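Local coordinates for protein ribokinase (Giardia lamblia, PDB 6WHJ) that probably phosphorylates D-ribose at O-5 with ATP and magnesium, yielding D-ribose 5-phosphate, and works as a homodimer, at residues G99-Y104 and N111-S116; Y15-V20 and S39-K44; V282-L287 and D302-A307. One frame throughout, in Å; residues are numbered along the deposited sequence.

Contact 1 of 3, residues G99-Y104 and N111-S116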
ATOM      1  N   GLY B  99       0.434  -6.461  11.839  1.00 25.63           N
ATOM      2  CA  GLY B  99       0.105  -5.151  11.310  1.00 25.25           C
ATOM      3  C   GLY B  99       0.980  -4.776  10.128  1.00 27.82           C
ATOM      4  O   GLY B  99       2.117  -5.239   9.994  1.00 27.35           O
ATOM      5  N   ASN B 100       0.430  -3.948   9.242  1.00 21.92           N
ATOM      6  CA  ASN B 100       1.212  -3.417   8.135  1.00 23.01           C
ATOM      7  C   ASN B 100       0.823  -1.969   7.865  1.00 24.30           C
ATOM      8  O   ASN B 100      -0.113  -1.420   8.457  1.00 23.42           O
ATOM      9  CB  ASN B 100       1.092  -4.243   6.841  1.00 22.18           C
ATOM     10  CG  ASN B 100      -0.326  -4.321   6.288  1.00 23.80           C
ATOM     11  OD1 ASN B 100      -1.108  -3.376   6.372  1.00 23.87           O
ATOM     12  ND2 ASN B 100      -0.614  -5.419   5.608  1.00 28.19           N
ATOM     13  N   ALA B 101       1.576  -1.356   6.957  1.00 24.66           N
ATOM     14  CA  ALA B 101       1.310  -0.015   6.459  1.00 24.52           C
ATOM     15  C   ALA B 101       1.536   0.001   4.952  1.00 26.57           C
ATOM     16  O   ALA B 101       2.564  -0.495   4.470  1.00 27.26           O
ATOM     17  CB  ALA B 101       2.219   1.015   7.143  1.00 21.87           C
ATOM     18  N   GLY B 102       0.591   0.589   4.220  1.00 23.99           N
ATOM     19  CA  GLY B 102       0.740   0.815   2.799  1.00 23.10           C
ATOM     20  C   GLY B 102       1.135   2.259   2.574  1.00 24.75           C
ATOM     21  O   GLY B 102       0.369   3.175   2.872  1.00 26.94           O
ATOM     22  N   ILE B 103       2.335   2.456   2.036  1.00 23.81           N
ATOM     23  CA  ILE B 103       2.979   3.762   2.023  1.00 25.24           C
ATOM     24  C   ILE B 103       3.289   4.162   0.588  1.00 25.29           C
ATOM     25  O   ILE B 103       3.824   3.359  -0.185  1.00 27.95           O
ATOM     26  CB  ILE B 103       4.252   3.759   2.892  1.00 26.12           C
ATOM     27  CG1 ILE B 103       3.899   3.376   4.336  1.00 23.45           C
ATOM     28  CG2 ILE B 103       4.965   5.107   2.825  1.00 27.38           C
ATOM     29  CD1 ILE B 103       5.074   3.323   5.276  1.00 19.18           C
ATOM     30  N   TYR B 104       2.933   5.396   0.235  1.00 24.90           N
ATOM     31  CA  TYR B 104       3.377   6.049  -0.990  1.00 28.65           C
ATOM     32  C   TYR B 104       4.385   7.138  -0.642  1.00 31.59           C
ATOM     33  O   TYR B 104       4.111   8.005   0.199  1.00 31.96           O
ATOM     34  CB  TYR B 104       2.219   6.688  -1.761  1.00 26.91           C
ATOM     35  CG  TYR B 104       1.122   5.769  -2.243  1.00 28.24           C
ATOM     36  CD1 TYR B 104       1.298   4.391  -2.316  1.00 27.37           C
ATOM     37  CD2 TYR B 104      -0.096   6.299  -2.653  1.00 27.64           C
ATOM     38  CE1 TYR B 104       0.276   3.568  -2.777  1.00 27.08           C
ATOM     39  CE2 TYR B 104      -1.110   5.497  -3.106  1.00 26.84           C
ATOM     40  CZ  TYR B 104      -0.924   4.138  -3.171  1.00 27.68           C
ATOM     41  OH  TYR B 104      -1.963   3.366  -3.626  1.00 29.64           O
ATOM     42  N   ASN B 111       4.899  11.619   2.288  1.00 35.27           N
ATOM     43  CA  ASN B 111       4.358  10.290   2.503  1.00 29.70           C
ATOM     44  C   ASN B 111       2.838  10.305   2.466  1.00 31.66           C
ATOM     45  O   ASN B 111       2.194  11.329   2.703  1.00 33.30           O
ATOM     46  CB  ASN B 111       4.780   9.723   3.875  1.00 29.40           C
ATOM     47  CG  ASN B 111       6.247   9.357   3.941  1.00 34.09           C
ATOM     48  OD1 ASN B 111       6.954   9.360   2.930  1.00 38.00           O
ATOM     49  ND2 ASN B 111       6.715   9.038   5.142  1.00 35.16           N
ATOM     50  N   MET B 112       2.278   9.138   2.168  1.00 30.29           N
ATOM     51  CA  MET B 112       0.904   8.803   2.498  1.00 25.77           C
ATOM     52  C   MET B 112       1.002   7.467   3.207  1.00 28.69           C
ATOM     53  O   MET B 112       1.624   6.541   2.683  1.00 27.88           O
ATOM     54  CB  MET B 112      -0.004   8.682   1.270  1.00 28.30           C
ATOM     55  CG  MET B 112      -0.346   9.986   0.589  1.00 33.23           C
ATOM     56  SD  MET B 112      -1.311   9.711  -0.902  1.00 32.77           S
ATOM     57  CE  MET B 112      -2.284  11.209  -0.985  1.00 40.05           C
ATOM     58  N   ILE B 113       0.441   7.371   4.409  1.00 27.39           N
ATOM     59  CA  ILE B 113       0.543   6.157   5.208  1.00 27.88           C
ATOM     60  C   ILE B 113      -0.852   5.727   5.618  1.00 28.52           C
ATOM     61  O   ILE B 113      -1.608   6.517   6.196  1.00 31.03           O
ATOM     62  CB  ILE B 113       1.426   6.353   6.453  1.00 30.76           C
ATOM     63  CG1 ILE B 113       2.805   6.868   6.048  1.00 31.71           C
ATOM     64  CG2 ILE B 113       1.574   5.045   7.198  1.00 25.29           C
ATOM     65  CD1 ILE B 113       3.735   7.069   7.206  1.00 24.18           C
ATOM     66  N   VAL B 114      -1.186   4.473   5.327  1.00 26.47           N
ATOM     67  CA  VAL B 114      -2.394   3.831   5.824  1.00 28.03           C
ATOM     68  C   VAL B 114      -1.958   2.622   6.638  1.00 26.66           C
ATOM     69  O   VAL B 114      -1.293   1.720   6.112  1.00 21.95           O
ATOM     70  CB  VAL B 114      -3.343   3.405   4.695  1.00 24.51           C
ATOM     71  CG1 VAL B 114      -4.578   2.750   5.300  1.00 27.84           C
ATOM     72  CG2 VAL B 114      -3.730   4.579   3.844  1.00 24.28           C
ATOM     73  N   ILE B 115      -2.328   2.607   7.913  1.00 29.56           N
ATOM     74  CA  ILE B 115      -1.979   1.522   8.820  1.00 26.74           C
ATOM     75  C   ILE B 115      -3.166   0.577   8.950  1.00 27.06           C
ATOM     76  O   ILE B 115      -4.301   1.013   9.187  1.00 28.10           O
ATOM     77  CB  ILE B 115      -1.566   2.068  10.196  1.00 24.35           C
ATOM     78  CG1 ILE B 115      -0.396   3.044  10.042  1.00 26.56           C
ATOM     79  CG2 ILE B 115      -1.222   0.940  11.124  1.00 27.24           C
ATOM     80  CD1 ILE B 115       0.092   3.634  11.345  1.00 27.95           C
ATOM     81  N   SER B 116      -2.896  -0.720   8.828  1.00 26.44           N
ATOM     82  CA  SER B 116      -3.834  -1.769   9.206  1.00 24.10           C
ATOM     83  C   SER B 116      -3.250  -2.336  10.489  1.00 25.36           C
ATOM     84  O   SER B 116      -2.290  -3.115  10.452  1.00 24.91           O
ATOM     85  CB  SER B 116      -3.963  -2.840   8.127  1.00 26.60           C
ATOM     86  OG  SER B 116      -4.871  -3.867   8.522  1.00 29.37           O
TER
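Tyr-104 and Met-112, a hydrogen-bonded pair of an antiparallel beta hairpin, form a Met-aromatic contact directly at the dimer interface. Met-112 SD lies 4.0 Å from Tyr-104 CD2, and its line to the ring centroid is 71° off the ring normal, an oblique approach. The same ring stacks on Tyr-104 of the second subunit, and its OH is hydrogen-bonded to Gly-102 O of that subunit. The hairpin belongs to the small lid sheet of the ribokinase fold. Residues Ile-113 to Ile-115 pair in parallel with a strand of the second subunit, carrying the sheet across the interface, as in the beta clasp of ribokinase dimers.

Six backbone hydrogen bonds fix the register, two each for Asn-100 with Ser-116, Gly-102 with Val-114 and Tyr-104 with Met-112. On the other face Ile-103 and Ile-113 lie side by side and point the same way, CG1 to CG1 4.0 Å, while Ala-101 CB reaches Ile-113 CG2 at 4.1 Å. Ile-115 on this face touches Glu-146, predicted to bind substrate. Asn-100 CG sits between the backbone N and the carbonyl carbon (chi1 61°); its OD1, hydrogen-bonded to Trp-21 NE1 of the second subunit, is 3.4 Å from Ser-116 CB.

Contact 2 of 3, residues Y15-V20 and S39-K44. With EDO (1,2-ethanediol), chain F.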
ATOM      1  N   TYR B  15       4.262  -3.068  16.032  1.00 20.93           N
ATOM      2  CA  TYR B  15       5.115  -3.474  14.928  1.00 21.61           C
ATOM      3  C   TYR B  15       4.252  -3.494  13.676  1.00 25.42           C
ATOM      4  O   TYR B  15       3.187  -4.123  13.659  1.00 23.86           O
ATOM      5  CB  TYR B  15       5.760  -4.854  15.124  1.00 24.49           C
ATOM      6  CG  TYR B  15       6.432  -5.299  13.838  1.00 24.77           C
ATOM      7  CD1 TYR B  15       7.675  -4.802  13.490  1.00 25.83           C
ATOM      8  CD2 TYR B  15       5.785  -6.128  12.929  1.00 23.54           C
ATOM      9  CE1 TYR B  15       8.283  -5.145  12.305  1.00 24.77           C
ATOM     10  CE2 TYR B  15       6.388  -6.484  11.729  1.00 25.65           C
ATOM     11  CZ  TYR B  15       7.641  -5.983  11.423  1.00 26.69           C
ATOM     12  OH  TYR B  15       8.280  -6.314  10.241  1.00 27.10           O
ATOM     13  N   ASN B  16       4.718  -2.812  12.634  1.00 24.48           N
ATOM     14  CA  ASN B  16       4.085  -2.839  11.327  1.00 24.89           C
ATOM     15  C   ASN B  16       5.118  -3.253  10.290  1.00 26.80           C
ATOM     16  O   ASN B  16       6.253  -2.764  10.304  1.00 24.33           O
ATOM     17  CB  ASN B  16       3.510  -1.463  10.945  1.00 23.74           C
ATOM     18  CG  ASN B  16       2.432  -0.975  11.904  1.00 25.05           C
ATOM     19  OD1 ASN B  16       1.525  -1.715  12.268  1.00 25.82           O
ATOM     20  ND2 ASN B  16       2.537   0.279  12.316  1.00 26.71           N
ATOM     21  N   ARG B  17       4.729  -4.157   9.396  1.00 24.44           N
ATOM     22  CA  ARG B  17       5.516  -4.405   8.197  1.00 26.84           C
ATOM     23  C   ARG B  17       5.193  -3.290   7.205  1.00 26.03           C
ATOM     24  O   ARG B  17       4.042  -3.147   6.770  1.00 24.22           O
ATOM     25  CB  ARG B  17       5.203  -5.783   7.614  1.00 27.99           C
ATOM     26  CG  ARG B  17       6.074  -6.178   6.429  1.00 26.97           C
ATOM     27  CD  ARG B  17       7.525  -6.049   6.795  1.00 29.35           C
ATOM     28  NE  ARG B  17       8.438  -6.504   5.749  1.00 32.41           N
ATOM     29  CZ  ARG B  17       9.181  -7.607   5.808  1.00 38.15           C
ATOM     30  NH1 ARG B  17       9.141  -8.394   6.881  1.00 39.19           N
ATOM     31  NH2 ARG B  17       9.984  -7.913   4.794  1.00 41.30           N
ATOM     32  N   ASP B  18       6.192  -2.477   6.880  1.00 21.95           N
ATOM     33  CA  ASP B  18       5.996  -1.340   5.989  1.00 23.53           C
ATOM     34  C   ASP B  18       6.014  -1.820   4.539  1.00 22.08           C
ATOM     35  O   ASP B  18       6.986  -2.442   4.097  1.00 21.58           O
ATOM     36  CB  ASP B  18       7.097  -0.306   6.219  1.00 25.50           C
ATOM     37  CG  ASP B  18       6.869   0.555   7.455  1.00 24.59           C
ATOM     38  OD1 ASP B  18       5.762   0.549   8.033  1.00 22.49           O
ATOM     39  OD2 ASP B  18       7.840   1.222   7.875  1.00 29.73           O
ATOM     40  N   LEU B  19       4.923  -1.592   3.814  1.00 23.64           N
ATOM     41  CA  LEU B  19       4.866  -1.886   2.382  1.00 25.45           C
ATOM     42  C   LEU B  19       4.836  -0.561   1.630  1.00 28.26           C
ATOM     43  O   LEU B  19       3.833   0.163   1.673  1.00 29.81           O
ATOM     44  CB  LEU B  19       3.666  -2.760   2.041  1.00 26.12           C
ATOM     45  CG  LEU B  19       3.508  -4.005   2.913  1.00 24.96           C
ATOM     46  CD1 LEU B  19       2.165  -4.680   2.660  1.00 23.56           C
ATOM     47  CD2 LEU B  19       4.644  -4.939   2.625  1.00 22.94           C
ATOM     48  N   VAL B  20       5.920  -0.267   0.914  1.00 24.29           N
ATOM     49  CA  VAL B  20       6.232   1.079   0.450  1.00 27.83           C
ATOM     50  C   VAL B  20       6.374   1.069  -1.064  1.00 27.47           C
ATOM     51  O   VAL B  20       7.090   0.228  -1.617  1.00 27.70           O
ATOM     52  CB  VAL B  20       7.523   1.611   1.106  1.00 27.46           C
ATOM     53  CG1 VAL B  20       7.862   2.998   0.583  1.00 27.49           C
ATOM     54  CG2 VAL B  20       7.361   1.659   2.609  1.00 27.20           C
ATOM     55  N   SER B  39       9.878  -3.507   0.916  1.00 30.83           N
ATOM     56  CA  SER B  39       9.283  -4.005   2.146  1.00 27.49           C
ATOM     57  C   SER B  39      10.288  -3.903   3.286  1.00 28.73           C
ATOM     58  O   SER B  39      11.458  -4.266   3.126  1.00 31.43           O
ATOM     59  CB  SER B  39       8.842  -5.454   1.958  1.00 26.44           C
ATOM     60  OG  SER B  39       8.469  -6.017   3.189  1.00 38.07           O
ATOM     61  N   SER B  40       9.832  -3.430   4.445  1.00 28.36           N
ATOM     62  CA  SER B  40      10.767  -3.177   5.536  1.00 28.12           C
ATOM     63  C   SER B  40      10.037  -3.174   6.878  1.00 30.11           C
ATOM     64  O   SER B  40       8.813  -3.038   6.949  1.00 29.72           O
ATOM     65  CB  SER B  40      11.529  -1.869   5.315  1.00 23.12           C
ATOM     66  OG  SER B  40      10.753  -0.771   5.727  1.00 27.88           O
ATOM     67  N   HIS B  41      10.824  -3.328   7.942  1.00 28.56           N
ATOM     68  CA  HIS B  41      10.313  -3.299   9.307  1.00 22.67           C
ATOM     69  C   HIS B  41       9.892  -1.893   9.716  1.00 24.39           C
ATOM     70  O   HIS B  41      10.596  -0.913   9.458  1.00 29.17           O
ATOM     71  CB  HIS B  41      11.392  -3.802  10.267  1.00 24.37           C
ATOM     72  CG  HIS B  41      11.728  -5.246  10.083  1.00 28.81           C
ATOM     73  ND1 HIS B  41      10.764  -6.233  10.043  1.00 27.20           N
ATOM     74  CD2 HIS B  41      12.914  -5.868   9.883  1.00 26.45           C
ATOM     75  CE1 HIS B  41      11.346  -7.405   9.853  1.00 26.36           C
ATOM     76  NE2 HIS B  41      12.649  -7.210   9.746  1.00 28.58           N
ATOM     77  N   GLY B  42       8.744  -1.790  10.354  1.00 27.47           N
ATOM     78  CA  GLY B  42       8.240  -0.512  10.830  1.00 26.41           C
ATOM     79  C   GLY B  42       7.483  -0.670  12.134  1.00 26.79           C
ATOM     80  O   GLY B  42       7.764  -1.568  12.934  1.00 27.19           O
ATOM     81  N   GLY B  43       6.519   0.212  12.347  1.00 23.54           N
ATOM     82  CA  GLY B  43       5.846   0.323  13.616  1.00 22.51           C
ATOM     83  C   GLY B  43       6.602   1.287  14.505  1.00 24.17           C
ATOM     84  O   GLY B  43       7.804   1.125  14.719  1.00 23.91           O
ATOM     85  N   LYS B  44       5.923   2.306  15.023  1.00 26.51           N
ATOM     86  CA  LYS B  44       6.621   3.269  15.864  1.00 27.85           C
ATOM     87  C   LYS B  44       7.116   2.614  17.147  1.00 27.33           C
ATOM     88  O   LYS B  44       8.177   2.983  17.665  1.00 26.69           O
ATOM     89  CB  LYS B  44       5.718   4.466  16.145  1.00 23.97           C
ATOM     90  CG  LYS B  44       5.832   5.516  15.083  1.00 26.80           C
ATOM     91  CD  LYS B  44       4.735   6.555  15.187  1.00 30.49           C
ATOM     92  CE  LYS B  44       4.840   7.531  14.039  1.00 27.01           C
ATOM     93  NZ  LYS B  44       6.281   7.824  13.810  1.00 30.97           N
TER
HETATM   94  C1  EDO F 401       5.137   4.127  11.215  1.00 33.01           C
HETATM   95  O1  EDO F 401       3.749   4.492  11.171  1.00 33.32           O
HETATM   96  C2  EDO F 401       5.413   2.999  10.223  1.00 30.93           C
HETATM   97  O2  EDO F 401       4.357   2.035  10.326  1.00 30.69           O
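Asn-16 and Asp-18 face Gly-43 around a bound 1,2-ethanediol, probably from the crystallisation liquor, and hold its O2, with a weak bond from Gly-43 N. Asn-16 ND2 donates to O2 at 3.2 Å, and O2 in turn donates to Asp-18 OD1 at 3.1 Å. All three residues are predicted to bind substrate, as is Glu-146, which also bonds to the diol, so it probably marks part of the ribose pocket. Asp-18 OD2 lies 3.4 Å from Gly-42 CA.

The strands behind this pocket form an antiparallel hairpin of the lid sheet. Strand 32-42 runs on into the Gly-Gly segment of the PfkB family, where Gly-43 is the N-cap of the next helix. Asp-18 N meets Ser-40 O at 2.7 Å, nearly along the C=O axis, and Ser-40 N donates back to Asp-18 O.

On the face away from the diol, the Arg-17 chain bends at chi2 (54°), which sets CD 3.3 Å from Ser-40 O; beyond it NE donates to Ser-39 OG at 2.6 Å, the oxygen at the guanidinium edge, 18° out of its plane, and NH2 adds a weak bond to the same OG. Tyr-15 OH and His-41 ND1 are modelled as a very short hydrogen bond (2.5 Å), its exact length doubtful; the rings meet rim to rim with planes at 55°. Helix 72-84 backs this face: Glu-76 salt-bridges Arg-17 NH1, and His-80 stacks on His-41.

Contact 3 of 3, residues V282-L287 and D302-A307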
ATOM      1  N   VAL B 282      17.660   6.325  25.660  1.00 28.30           N
ATOM      2  CA  VAL B 282      18.913   5.682  26.053  1.00 29.97           C
ATOM      3  C   VAL B 282      19.729   6.611  26.942  1.00 30.44           C
ATOM      4  O   VAL B 282      20.137   6.237  28.047  1.00 33.75           O
ATOM      5  CB  VAL B 282      19.709   5.234  24.812  1.00 31.27           C
ATOM      6  CG1 VAL B 282      21.152   4.924  25.187  1.00 30.59           C
ATOM      7  CG2 VAL B 282      19.058   4.011  24.201  1.00 31.52           C
ATOM      8  N   ARG B 283      19.958   7.847  26.480  1.00 29.86           N
ATOM      9  CA  ARG B 283      20.750   8.802  27.254  1.00 31.31           C
ATOM     10  C   ARG B 283      20.043   9.228  28.531  1.00 31.47           C
ATOM     11  O   ARG B 283      20.700   9.461  29.550  1.00 34.21           O
ATOM     12  CB  ARG B 283      21.068  10.034  26.415  1.00 30.70           C
ATOM     13  CG  ARG B 283      22.211  10.873  26.953  1.00 30.87           C
ATOM     14  CD  ARG B 283      23.488  10.070  27.051  1.00 33.62           C
ATOM     15  NE  ARG B 283      24.531  10.831  27.729  1.00 36.58           N
ATOM     16  CZ  ARG B 283      25.217  10.405  28.785  1.00 36.37           C
ATOM     17  NH1 ARG B 283      24.998   9.195  29.288  1.00 35.64           N
ATOM     18  NH2 ARG B 283      26.144  11.189  29.318  1.00 35.34           N
ATOM     19  N   LEU B 284      18.715   9.340  28.498  1.00 29.73           N
ATOM     20  CA  LEU B 284      17.968   9.667  29.703  1.00 30.54           C
ATOM     21  C   LEU B 284      18.162   8.588  30.754  1.00 34.68           C
ATOM     22  O   LEU B 284      18.461   8.880  31.918  1.00 33.89           O
ATOM     23  CB  LEU B 284      16.493   9.840  29.363  1.00 29.76           C
ATOM     24  CG  LEU B 284      15.590  10.565  30.348  1.00 31.76           C
ATOM     25  CD1 LEU B 284      16.210  11.892  30.722  1.00 33.28           C
ATOM     26  CD2 LEU B 284      14.233  10.784  29.698  1.00 33.12           C
ATOM     27  N   MET B 285      18.033   7.327  30.342  1.00 35.16           N
ATOM     28  CA  MET B 285      18.215   6.209  31.259  1.00 33.78           C
ATOM     29  C   MET B 285      19.638   6.159  31.802  1.00 35.38           C
ATOM     30  O   MET B 285      19.846   5.798  32.966  1.00 36.98           O
ATOM     31  CB  MET B 285      17.862   4.897  30.550  1.00 31.66           C
ATOM     32  CG  MET B 285      17.974   3.649  31.415  1.00 35.12           C
ATOM     33  SD  MET B 285      19.626   2.910  31.324  1.00 39.76           S
ATOM     34  CE  MET B 285      19.731   2.592  29.568  1.00 34.99           C
ATOM     35  N   GLU B 286      20.627   6.534  30.987  1.00 37.97           N
ATOM     36  CA  GLU B 286      22.011   6.482  31.445  1.00 36.72           C
ATOM     37  C   GLU B 286      22.307   7.590  32.443  1.00 41.46           C
ATOM     38  O   GLU B 286      23.008   7.367  33.434  1.00 42.54           O
ATOM     39  CB  GLU B 286      22.966   6.566  30.257  1.00 32.14           C
ATOM     40  CG  GLU B 286      23.053   5.286  29.456  1.00 35.95           C
ATOM     41  CD  GLU B 286      23.830   5.449  28.160  1.00 39.67           C
ATOM     42  OE1 GLU B 286      24.296   6.577  27.877  1.00 36.14           O
ATOM     43  OE2 GLU B 286      23.996   4.435  27.440  1.00 41.76           O
ATOM     44  N   LEU B 287      21.764   8.789  32.209  1.00 40.54           N
ATOM     45  CA  LEU B 287      22.003   9.893  33.132  1.00 42.06           C
ATOM     46  C   LEU B 287      21.375   9.635  34.497  1.00 45.56           C
ATOM     47  O   LEU B 287      21.850  10.172  35.506  1.00 50.52           O
ATOM     48  CB  LEU B 287      21.470  11.197  32.533  1.00 38.14           C
ATOM     49  CG  LEU B 287      22.212  11.707  31.293  1.00 36.12           C
ATOM     50  CD1 LEU B 287      21.466  12.860  30.649  1.00 32.97           C
ATOM     51  CD2 LEU B 287      23.658  12.095  31.610  1.00 34.66           C
ATOM     52  N   ASP B 302      18.194  20.545  32.883  1.00 35.71           N
ATOM     53  CA  ASP B 302      19.467  20.428  32.182  1.00 38.71           C
ATOM     54  C   ASP B 302      19.822  18.970  31.894  1.00 37.62           C
ATOM     55  O   ASP B 302      20.434  18.681  30.855  1.00 33.43           O
ATOM     56  CB  ASP B 302      20.572  21.127  32.971  1.00 31.46           C
ATOM     57  CG  ASP B 302      20.423  22.632  32.945  1.00 37.78           C
ATOM     58  OD1 ASP B 302      20.397  23.263  34.029  1.00 42.73           O
ATOM     59  OD2 ASP B 302      20.296  23.185  31.828  1.00 38.14           O
ATOM     60  N   THR B 303      19.431  18.044  32.783  1.00 33.91           N
ATOM     61  CA  THR B 303      19.590  16.622  32.495  1.00 31.76           C
ATOM     62  C   THR B 303      18.755  16.224  31.291  1.00 31.60           C
ATOM     63  O   THR B 303      19.218  15.472  30.427  1.00 31.49           O
ATOM     64  CB  THR B 303      19.203  15.778  33.712  1.00 40.31           C
ATOM     65  OG1 THR B 303      20.012  16.140  34.843  1.00 38.70           O
ATOM     66  CG2 THR B 303      19.394  14.291  33.408  1.00 38.49           C
ATOM     67  N   ILE B 304      17.513  16.715  31.224  1.00 35.14           N
ATOM     68  CA  ILE B 304      16.667  16.480  30.059  1.00 32.60           C
ATOM     69  C   ILE B 304      17.318  17.071  28.820  1.00 31.76           C
ATOM     70  O   ILE B 304      17.264  16.486  27.731  1.00 26.98           O
ATOM     71  CB  ILE B 304      15.259  17.062  30.293  1.00 32.62           C
ATOM     72  CG1 ILE B 304      14.696  16.563  31.627  1.00 33.34           C
ATOM     73  CG2 ILE B 304      14.327  16.750  29.119  1.00 26.75           C
ATOM     74  CD1 ILE B 304      14.545  15.057  31.706  1.00 31.54           C
ATOM     75  N   ALA B 305      17.946  18.242  28.970  1.00 30.85           N
ATOM     76  CA  ALA B 305      18.600  18.876  27.831  1.00 33.63           C
ATOM     77  C   ALA B 305      19.790  18.058  27.346  1.00 34.05           C
ATOM     78  O   ALA B 305      19.984  17.904  26.135  1.00 32.22           O
ATOM     79  CB  ALA B 305      19.040  20.293  28.190  1.00 32.86           C
ATOM     80  N   GLU B 306      20.576  17.487  28.266  1.00 32.84           N
ATOM     81  CA  GLU B 306      21.725  16.699  27.833  1.00 32.84           C
ATOM     82  C   GLU B 306      21.284  15.445  27.085  1.00 31.76           C
ATOM     83  O   GLU B 306      21.912  15.052  26.096  1.00 31.81           O
ATOM     84  CB  GLU B 306      22.620  16.339  29.021  1.00 32.67           C
ATOM     85  CG  GLU B 306      23.869  15.575  28.580  1.00 32.87           C
ATOM     86  CD  GLU B 306      24.791  15.186  29.718  1.00 40.79           C
ATOM     87  OE1 GLU B 306      25.596  14.248  29.523  1.00 42.77           O
ATOM     88  OE2 GLU B 306      24.727  15.820  30.796  1.00 43.99           O
ATOM     89  N   ALA B 307      20.198  14.811  27.529  1.00 30.95           N
ATOM     90  CA  ALA B 307      19.679  13.655  26.808  1.00 29.53           C
ATOM     91  C   ALA B 307      19.237  14.038  25.399  1.00 26.92           C
ATOM     92  O   ALA B 307      19.451  13.284  24.445  1.00 26.56           O
ATOM     93  CB  ALA B 307      18.526  13.025  27.593  1.00 27.37           C
TER
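Arg-283 spans a carboxylate on its own helix and one on the facing helix. Its NH2 reaches Glu-306 OE1 at 3.1 Å, a salt bridge whose hydrogen bond is weak, being bent to 132° at the hydrogen, with the guanidinium and carboxylate planes 65° apart. Its NH1 donates to Glu-286 OE1, also at 3.1 Å, one turn on, and NH1 has a long, weak ion pair with Glu-290. The Glu-286 oxygen is approached on its anti lone pair and lies out of the guanidinium plane. Glu-286 OE1 has a second cationic partner in Arg-331, so the network runs beyond the two helices.

Leu-287 packs against the charged groups; its CD2 lies over one face of the Arg-283 guanidinium, offset toward the rim, and is 3.6 Å from Glu-306 OE1, covering parts of both bridge partners. The other branch, CD1, packs against the backbone of the second helix, 3.5 Å from Thr-303 O. That carbonyl is already an acceptor within its helix, where Ala-307 N donates to it at 3.1 Å. Thr-303 CG2 meets Leu-287 CD1, whereas its OG1 makes a weak hydrogen bond to Ala-297 O.

On the inner side, Leu-284 CD1 meets Ile-304 CD1 at 3.7 Å, and both residues also touch Ile-193 of the large central sheet. Ala-307, with only a methyl as side chain, brings its CA within 5.0 Å of Arg-283 CA. The helix segments run at 136° with axes 8.8 Å apart, joining the end of helix 272-287, whose first turn carries the predicted catalytic Asp-274, to helix 301-318. With the interhelical ion pair poorly aligned and aliphatic groups making most of the contacts, cohesion here probably rests mainly on apolar packing, with the partly exposed Arg-283 and Glu-306 pair at its edge.

Contacts 1 and 2 belong to one four-stranded sheet, where strands 16-22 and 99-105 are neighbours: Ala-101 O and Leu-19 N, 2.7 Å apart, probably share a hydrogen bond. Contact 1 is the more buried; its outer strand, the edge of the sheet within the chain, is continued by a strand of the second subunit. Contact 2 is only partly buried and more polar, as suits its place at the predicted substrate site. Contact 3 lies across the chain's centre, about 32 Å from contact 1 and 29 Å from contact 2, centre to centre. It too is partly buried but touches no other chain, and helix pairing replaces backbone ladders, so side chains alone carry its cross-helix polar bonding.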